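Local coordinates for protein alpha-galactosidase (Thermus thermophilus, PDB 6LCJ) that probably hydrolyses terminal alpha-galactosides, as a family GH36 glycoside hydrolase that assembles into a hexamer, at residues P152-G157 / L349-R354; P342-L347 / L391-N396; V399-V404 / H426-K431. All blocks are in the same frame, centred on the assembly; numbering follows the deposited sequence.

Contact 1 of 3, residues P152-G157 / L349-R354; sequences PRRLSG and LADGLR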
# COMPACT_ATOMS: atom_id res chain seq x y z
N PRO E 152 -41.64 -23.66 13.19
CA PRO E 152 -42.38 -23.60 14.44
C PRO E 152 -43.38 -22.45 14.42
O PRO E 152 -43.17 -21.42 13.77
CB PRO E 152 -41.29 -23.39 15.50
CG PRO E 152 -40.05 -23.93 14.86
CD PRO E 152 -40.18 -23.57 13.42
N ARG E 153 -44.48 -22.65 15.14
CA ARG E 153 -45.54 -21.67 15.28
C ARG E 153 -45.84 -21.45 16.75
O ARG E 153 -45.68 -22.35 17.57
CB ARG E 153 -46.82 -22.12 14.55
CG ARG E 153 -46.53 -22.72 13.21
CD ARG E 153 -47.76 -23.39 12.67
NE ARG E 153 -48.80 -22.43 12.31
CZ ARG E 153 -50.04 -22.49 12.75
NH1 ARG E 153 -50.40 -23.45 13.59
NH2 ARG E 153 -50.94 -21.58 12.37
N ARG E 154 -46.27 -20.24 17.08
CA ARG E 154 -46.80 -19.96 18.41
C ARG E 154 -47.73 -18.76 18.25
O ARG E 154 -47.27 -17.61 18.19
CB ARG E 154 -45.70 -19.68 19.41
CG ARG E 154 -46.26 -19.17 20.75
CD ARG E 154 -45.20 -19.09 21.81
NE ARG E 154 -45.75 -18.71 23.10
CZ ARG E 154 -45.93 -19.54 24.13
NH1 ARG E 154 -45.62 -20.83 24.01
NH2 ARG E 154 -46.42 -19.08 25.27
N LEU E 155 -49.03 -19.03 18.16
CA LEU E 155 -50.06 -18.02 17.92
C LEU E 155 -50.88 -17.88 19.21
O LEU E 155 -51.72 -18.73 19.52
CB LEU E 155 -50.91 -18.41 16.72
CG LEU E 155 -50.13 -18.38 15.40
CD1 LEU E 155 -51.01 -18.68 14.19
CD2 LEU E 155 -49.43 -17.03 15.23
N SER E 156 -50.60 -16.81 19.96
CA SER E 156 -51.14 -16.63 21.32
C SER E 156 -52.37 -15.73 21.27
O SER E 156 -52.39 -14.60 21.76
CB SER E 156 -50.07 -16.04 22.23
OG SER E 156 -49.04 -16.97 22.52
N GLY E 157 -53.42 -16.28 20.64
CA GLY E 157 -54.62 -15.50 20.41
C GLY E 157 -54.37 -14.36 19.45
O GLY E 157 -53.59 -14.46 18.50
N LEU E 349 -40.98 -19.56 20.04
CA LEU E 349 -40.76 -19.03 21.37
C LEU E 349 -41.40 -17.65 21.56
O LEU E 349 -42.07 -17.42 22.57
CB LEU E 349 -39.26 -18.94 21.66
CG LEU E 349 -38.51 -20.28 21.59
CD1 LEU E 349 -37.02 -20.06 21.65
CD2 LEU E 349 -38.99 -21.24 22.70
N ALA E 350 -41.21 -16.74 20.61
CA ALA E 350 -41.81 -15.42 20.71
C ALA E 350 -43.32 -15.49 20.48
O ALA E 350 -43.81 -16.29 19.67
CB ALA E 350 -41.19 -14.46 19.69
N ASP E 351 -44.05 -14.65 21.21
CA ASP E 351 -45.45 -14.38 20.89
C ASP E 351 -45.57 -13.29 19.83
O ASP E 351 -46.36 -13.41 18.90
CB ASP E 351 -46.22 -13.95 22.14
CG ASP E 351 -46.10 -14.96 23.27
OD1 ASP E 351 -46.68 -16.04 23.13
OD2 ASP E 351 -45.40 -14.68 24.28
N GLY E 352 -44.78 -12.23 19.98
CA GLY E 352 -44.67 -11.20 18.98
C GLY E 352 -43.22 -11.02 18.57
O GLY E 352 -42.30 -11.17 19.40
N LEU E 353 -43.01 -10.71 17.29
CA LEU E 353 -41.67 -10.60 16.73
C LEU E 353 -41.58 -9.34 15.87
O LEU E 353 -42.36 -9.19 14.92
CB LEU E 353 -41.31 -11.84 15.91
CG LEU E 353 -39.95 -11.86 15.22
CD1 LEU E 353 -38.86 -11.99 16.24
CD2 LEU E 353 -39.85 -13.00 14.21
N ARG E 354 -40.65 -8.45 16.20
CA ARG E 354 -40.37 -7.31 15.33
C ARG E 354 -39.66 -7.79 14.07
O ARG E 354 -38.72 -8.59 14.15
CB ARG E 354 -39.53 -6.28 16.08
CG ARG E 354 -40.31 -5.50 17.15
CD ARG E 354 -40.89 -4.19 16.60
NE ARG E 354 -39.88 -3.53 15.78
CZ ARG E 354 -38.99 -2.67 16.24
NH1 ARG E 354 -38.99 -2.29 17.51
NH2 ARG E 354 -38.08 -2.16 15.40
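The polar part of this contact converges on one carboxylate oxygen. Asp351 OD1 accepts from two donors of the 152-157 loop. Arg154 NE gives a nearly straight salt-bridged hydrogen bond of 2.8 Å to Asp351 OD1, with an N-H...O angle of 167°. Ser156 OG donates to the same Asp351 OD1 at 2.6 Å. Both donors approach from above the carboxylate plane. The oxygen itself lies close to the guanidinium plane, at its edge. The two flat groups are turned 58° apart, and the bond runs from NE to one oxygen alone, not as a two-pronged pair. The other oxygen, Asp351 OD2, is held by Arg328 NH1 and Leu336 N. Four bonds thus grip a buried carboxylate, and the two arginines would probably keep it ionised.

The remaining contact is along the arginine stem. Arg154 CG is anti to the backbone N (chi1 171°), and the chain runs extended to NE, alongside Asp351. This lays Arg154 CD 3.6 Å from Leu349 O.

Residues 152-157 lie in the loop between helix 140-149 and strand 161-164. They lock onto the residues leading into strand 352-354, at the N-terminal end of the parallel barrel strands, beside strand 335-338 and helix 317-331.

Contact 2 of 3, residues P342-L347 / L391-N396; sequences PVLASL and LWLMEN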
# COMPACT_ATOMS: atom_id res chain seq x y z
N PRO E 342 -32.76 -12.60 16.16
CA PRO E 342 -32.75 -13.57 15.07
C PRO E 342 -34.16 -13.96 14.68
O PRO E 342 -34.91 -14.52 15.49
CB PRO E 342 -31.98 -14.75 15.67
CG PRO E 342 -31.10 -14.12 16.69
CD PRO E 342 -31.93 -13.03 17.30
N VAL E 343 -34.55 -13.67 13.44
CA VAL E 343 -35.95 -13.81 13.08
C VAL E 343 -36.37 -15.28 13.10
O VAL E 343 -37.25 -15.68 13.87
CB VAL E 343 -36.22 -13.14 11.72
CG1 VAL E 343 -37.54 -13.61 11.15
CG2 VAL E 343 -36.22 -11.63 11.89
N LEU E 344 -35.72 -16.12 12.29
CA LEU E 344 -36.21 -17.49 12.13
C LEU E 344 -35.95 -18.32 13.38
O LEU E 344 -36.81 -19.11 13.79
CB LEU E 344 -35.59 -18.12 10.89
CG LEU E 344 -36.03 -17.34 9.65
CD1 LEU E 344 -35.36 -17.82 8.36
CD2 LEU E 344 -37.55 -17.40 9.50
N ALA E 345 -34.80 -18.14 14.03
CA ALA E 345 -34.48 -18.93 15.21
C ALA E 345 -35.37 -18.59 16.42
O ALA E 345 -35.34 -19.33 17.41
CB ALA E 345 -33.00 -18.76 15.58
N SER E 346 -36.14 -17.50 16.35
CA SER E 346 -37.04 -17.10 17.42
C SER E 346 -38.40 -17.75 17.30
O SER E 346 -39.17 -17.71 18.27
CB SER E 346 -37.25 -15.58 17.43
OG SER E 346 -36.08 -14.89 17.87
N LEU E 347 -38.72 -18.33 16.15
CA LEU E 347 -40.07 -18.84 15.91
C LEU E 347 -40.39 -19.98 16.87
O LEU E 347 -39.54 -20.83 17.17
CB LEU E 347 -40.20 -19.30 14.47
CG LEU E 347 -40.02 -18.22 13.39
CD1 LEU E 347 -40.14 -18.81 11.97
CD2 LEU E 347 -41.04 -17.11 13.61
N LEU E 391 -43.94 -10.63 6.00
CA LEU E 391 -45.32 -10.82 6.43
C LEU E 391 -45.74 -12.29 6.38
O LEU E 391 -46.65 -12.67 7.12
CB LEU E 391 -46.26 -9.96 5.60
CG LEU E 391 -46.10 -8.45 5.80
CD1 LEU E 391 -46.92 -7.69 4.81
CD2 LEU E 391 -46.49 -8.08 7.22
N TRP E 392 -45.06 -13.12 5.57
CA TRP E 392 -45.32 -14.55 5.55
C TRP E 392 -45.11 -15.20 6.91
O TRP E 392 -45.60 -16.31 7.12
CB TRP E 392 -44.43 -15.25 4.50
CG TRP E 392 -42.99 -14.83 4.54
CD1 TRP E 392 -42.45 -13.70 4.01
CD2 TRP E 392 -41.90 -15.55 5.15
NE1 TRP E 392 -41.09 -13.65 4.26
CE2 TRP E 392 -40.73 -14.78 4.95
CE3 TRP E 392 -41.80 -16.76 5.84
CZ2 TRP E 392 -39.49 -15.18 5.42
CZ3 TRP E 392 -40.58 -17.15 6.30
CH2 TRP E 392 -39.43 -16.37 6.10
N LEU E 393 -44.43 -14.55 7.83
CA LEU E 393 -44.29 -15.10 9.18
C LEU E 393 -45.54 -14.97 10.03
O LEU E 393 -45.52 -15.38 11.19
CB LEU E 393 -43.12 -14.43 9.90
CG LEU E 393 -41.83 -14.86 9.24
CD1 LEU E 393 -40.72 -13.92 9.66
CD2 LEU E 393 -41.52 -16.31 9.58
N MET E 394 -46.62 -14.38 9.50
CA MET E 394 -47.87 -14.29 10.26
C MET E 394 -48.47 -15.66 10.51
O MET E 394 -49.36 -15.79 11.35
CB MET E 394 -48.87 -13.41 9.51
CG MET E 394 -48.62 -11.92 9.66
SD MET E 394 -49.73 -11.04 8.58
CE MET E 394 -51.32 -11.37 9.37
N GLU E 395 -47.99 -16.67 9.78
CA GLU E 395 -48.30 -18.06 10.08
C GLU E 395 -47.72 -18.51 11.42
O GLU E 395 -48.27 -19.40 12.07
CB GLU E 395 -47.75 -18.93 8.95
CG GLU E 395 -47.92 -20.41 9.16
CD GLU E 395 -49.36 -20.88 8.97
OE1 GLU E 395 -50.19 -20.10 8.41
OE2 GLU E 395 -49.66 -22.02 9.38
N ASN E 396 -46.61 -17.91 11.85
CA ASN E 396 -45.80 -18.48 12.91
C ASN E 396 -45.73 -17.65 14.18
O ASN E 396 -45.34 -18.19 15.21
CB ASN E 396 -44.37 -18.72 12.41
CG ASN E 396 -44.33 -19.49 11.11
OD1 ASN E 396 -44.51 -18.92 10.04
ND2 ASN E 396 -44.09 -20.79 11.20
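Two connecting loops of the (beta/alpha)8 barrel pack together here. Residues 342-347 follow strand 335-338, and residues 391-396 lead from helix 380-388 toward strand 398-400.

The apolar contact centres on Leu393, whose two methyls serve different partners. Leu393 CD1 meets Val343 CG1 at 3.5 Å, the two side chains crossing obliquely. Leu393 CD2 faces Leu347 CD1 at 3.7 Å and lies a little farther from Leu344 CD2. Leu344 and Leu347 each cross Leu393 at about a right angle. Leu344 CD2 also touches the indole at Trp392 CH2, 4.0 Å away. The Trp392 side chain takes the crowded position between backbone N and carbonyl carbon (chi1 46°). This folds the ring back over its neighbour, with Leu393 CG under the rim of one face. Leu347 CD2 ends against Asn396 CB at 3.9 Å.

The polar bonds of these side chains run within a loop or to other parts of the chain. Trp392 NE1 bonds to His389 O, and Asn396 ND2 to Pro152 O and Ala148 O. Residues 391-395 form a short 3-10 segment, with Asn396 N bonded to Leu393 O at 2.8 Å. In the other loop, Ser346 OG donates to Pro342 O at 2.7 Å, in the carbonyl plane.

Contact 3 of 3, residues V399-V404 / H426-K431; sequences VDPDVV and HFTGFK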
# COMPACT_ATOMS: atom_id res chain seq x y z
N VAL E 399 -46.72 -10.76 14.05
CA VAL E 399 -45.73 -9.96 13.35
C VAL E 399 -45.91 -8.50 13.75
O VAL E 399 -46.96 -7.90 13.49
CB VAL E 399 -45.85 -10.15 11.84
CG1 VAL E 399 -45.03 -9.10 11.11
CG2 VAL E 399 -45.41 -11.56 11.48
N ASP E 400 -44.90 -7.94 14.39
CA ASP E 400 -44.96 -6.56 14.86
C ASP E 400 -44.33 -5.62 13.84
O ASP E 400 -43.12 -5.70 13.62
CB ASP E 400 -44.25 -6.45 16.20
CG ASP E 400 -44.34 -5.06 16.79
OD1 ASP E 400 -45.06 -4.20 16.21
OD2 ASP E 400 -43.68 -4.83 17.85
N PRO E 401 -45.08 -4.72 13.21
CA PRO E 401 -44.48 -3.80 12.23
C PRO E 401 -43.90 -2.55 12.86
O PRO E 401 -43.41 -1.68 12.13
CB PRO E 401 -45.67 -3.46 11.31
CG PRO E 401 -46.84 -3.43 12.26
CD PRO E 401 -46.51 -4.40 13.43
N ASP E 402 -43.95 -2.48 14.20
CA ASP E 402 -43.60 -1.34 15.05
C ASP E 402 -44.76 -0.35 15.10
O ASP E 402 -45.81 -0.58 14.49
CB ASP E 402 -42.29 -0.68 14.63
CG ASP E 402 -41.51 -0.18 15.81
OD1 ASP E 402 -42.10 -0.19 16.91
OD2 ASP E 402 -40.34 0.23 15.66
N VAL E 403 -44.62 0.73 15.87
CA VAL E 403 -45.78 1.54 16.25
C VAL E 403 -46.35 2.32 15.08
O VAL E 403 -45.72 2.48 14.02
CB VAL E 403 -45.44 2.49 17.42
CG1 VAL E 403 -44.79 1.72 18.54
CG2 VAL E 403 -44.55 3.62 16.94
N VAL E 404 -47.57 2.82 15.26
CA VAL E 404 -48.27 3.66 14.30
C VAL E 404 -48.31 5.07 14.86
O VAL E 404 -48.63 5.26 16.04
CB VAL E 404 -49.70 3.15 14.05
CG1 VAL E 404 -50.35 3.91 12.90
CG2 VAL E 404 -49.69 1.66 13.78
N HIS E 426 -53.08 -2.90 10.52
CA HIS E 426 -54.34 -3.58 10.24
C HIS E 426 -54.09 -4.96 9.65
O HIS E 426 -54.72 -5.94 10.07
CB HIS E 426 -55.20 -2.75 9.30
CG HIS E 426 -55.85 -1.57 9.94
ND1 HIS E 426 -56.60 -1.67 11.09
CD2 HIS E 426 -55.90 -0.27 9.56
CE1 HIS E 426 -57.06 -0.47 11.41
NE2 HIS E 426 -56.66 0.39 10.50
N PHE E 427 -53.16 -5.08 8.71
CA PHE E 427 -52.92 -6.37 8.08
C PHE E 427 -52.38 -7.40 9.08
O PHE E 427 -52.84 -8.54 9.12
CB PHE E 427 -51.96 -6.20 6.91
CG PHE E 427 -51.76 -7.46 6.10
CD1 PHE E 427 -52.70 -7.86 5.18
CD2 PHE E 427 -50.62 -8.23 6.27
CE1 PHE E 427 -52.51 -9.01 4.43
CE2 PHE E 427 -50.43 -9.38 5.52
CZ PHE E 427 -51.38 -9.77 4.61
N THR E 428 -51.40 -7.02 9.89
CA THR E 428 -50.86 -7.96 10.86
C THR E 428 -51.77 -8.12 12.07
O THR E 428 -51.67 -9.13 12.77
CB THR E 428 -49.48 -7.51 11.36
OG1 THR E 428 -49.59 -6.22 11.99
CG2 THR E 428 -48.46 -7.43 10.22
N GLY E 429 -52.64 -7.14 12.34
CA GLY E 429 -53.40 -7.10 13.57
C GLY E 429 -52.64 -6.68 14.80
O GLY E 429 -53.20 -6.72 15.89
N PHE E 430 -51.36 -6.27 14.67
CA PHE E 430 -50.53 -5.86 15.80
C PHE E 430 -50.61 -4.34 15.90
O PHE E 430 -49.96 -3.62 15.13
CB PHE E 430 -49.09 -6.34 15.63
CG PHE E 430 -48.30 -6.37 16.90
CD1 PHE E 430 -47.97 -5.20 17.56
CD2 PHE E 430 -47.88 -7.58 17.45
CE1 PHE E 430 -47.23 -5.23 18.75
CE2 PHE E 430 -47.14 -7.62 18.64
CZ PHE E 430 -46.81 -6.44 19.29
N LYS E 431 -51.37 -3.84 16.86
CA LYS E 431 -51.71 -2.43 16.95
C LYS E 431 -51.04 -1.82 18.17
O LYS E 431 -51.25 -2.28 19.30
CB LYS E 431 -53.23 -2.24 17.02
CG LYS E 431 -53.92 -2.72 15.75
CD LYS E 431 -55.38 -2.95 15.97
CE LYS E 431 -56.15 -2.44 14.78
NZ LYS E 431 -57.59 -2.62 14.95
O HOH W 1 -49.37 -11.21 13.10
O HOH W 2 -48.47 -1.24 15.22
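Phe430 lies flat against Asp400. Its CG is anti to the backbone N (chi1 -160°), which swings the ring under the aspartate. Asp400 also has CG anti to its backbone N, so its whole side chain spreads over one ring face. Asp400 CB sits 3.8 Å from the Phe430 ring centroid, only 4° off the normal, a CH-pi contact. The carboxylate continues outward nearly parallel to the ring, with planes 14° apart. Asp400 CG is 3.5 Å above the Phe430 plane, toward the rim. An Asx turn fixes the carboxylate: Asp402 N donates to Asp400 OD1 at 2.9 Å, from above the carboxylate plane. An alanine in place of Phe430 would remove the ring beneath Asp400 and would probably loosen the carboxylate and the packing on Tyr335 and Leu337.

The two segments belong to the last beta-alpha-beta unit of the (beta/alpha)8 barrel. Strand 398-400 ends here, and helix 415-428 turns back toward strand 431-433, with Gly429 leaving the helix at positive phi.

Thr428 closes that turn. Its OG1 takes the crowded position between backbone N and carbonyl carbon. There it accepts from Phe430 N at 3.2 Å, an ST turn, and also bonds to Leu424 O. This rotamer points Thr428 CG2 across Val399 CG1, 3.9 Å away. Val399 O packs on Thr428 CB at 3.3 Å. Pro401 meets Thr428 tip to tip, its CD near OG1, and crosses Phe430 obliquely at CB. Two waters join the backbones. One accepts from Val399 N at 2.9 Å and donates to Thr428 O; the other donates to both Asp402 O and Phe430 O.

All three contacts are buried within the barrel domain, and no other subunit touches them. Contact 3 is the most deeply buried, all its touching residues being so; contacts 1 and 2 each include two partly exposed ones. Contact 1 is the ionic one. Contact 2 is purely apolar between its loops. Contact 3 mixes a carboxylate laid on a ring face, methyl packing and water bridges. Contacts 1 and 3 share the parallel sheet: strands 352-354 and 398-400 are neighbours, and Leu353 O bonds to Asp400 N. Contact 2 lies beside both. Arg154 N bonds to Asn396 O, tying its 391-396 loop to contact 1. Toward contact 3 it packs, with Leu391 CD2 against Thr428 CG2.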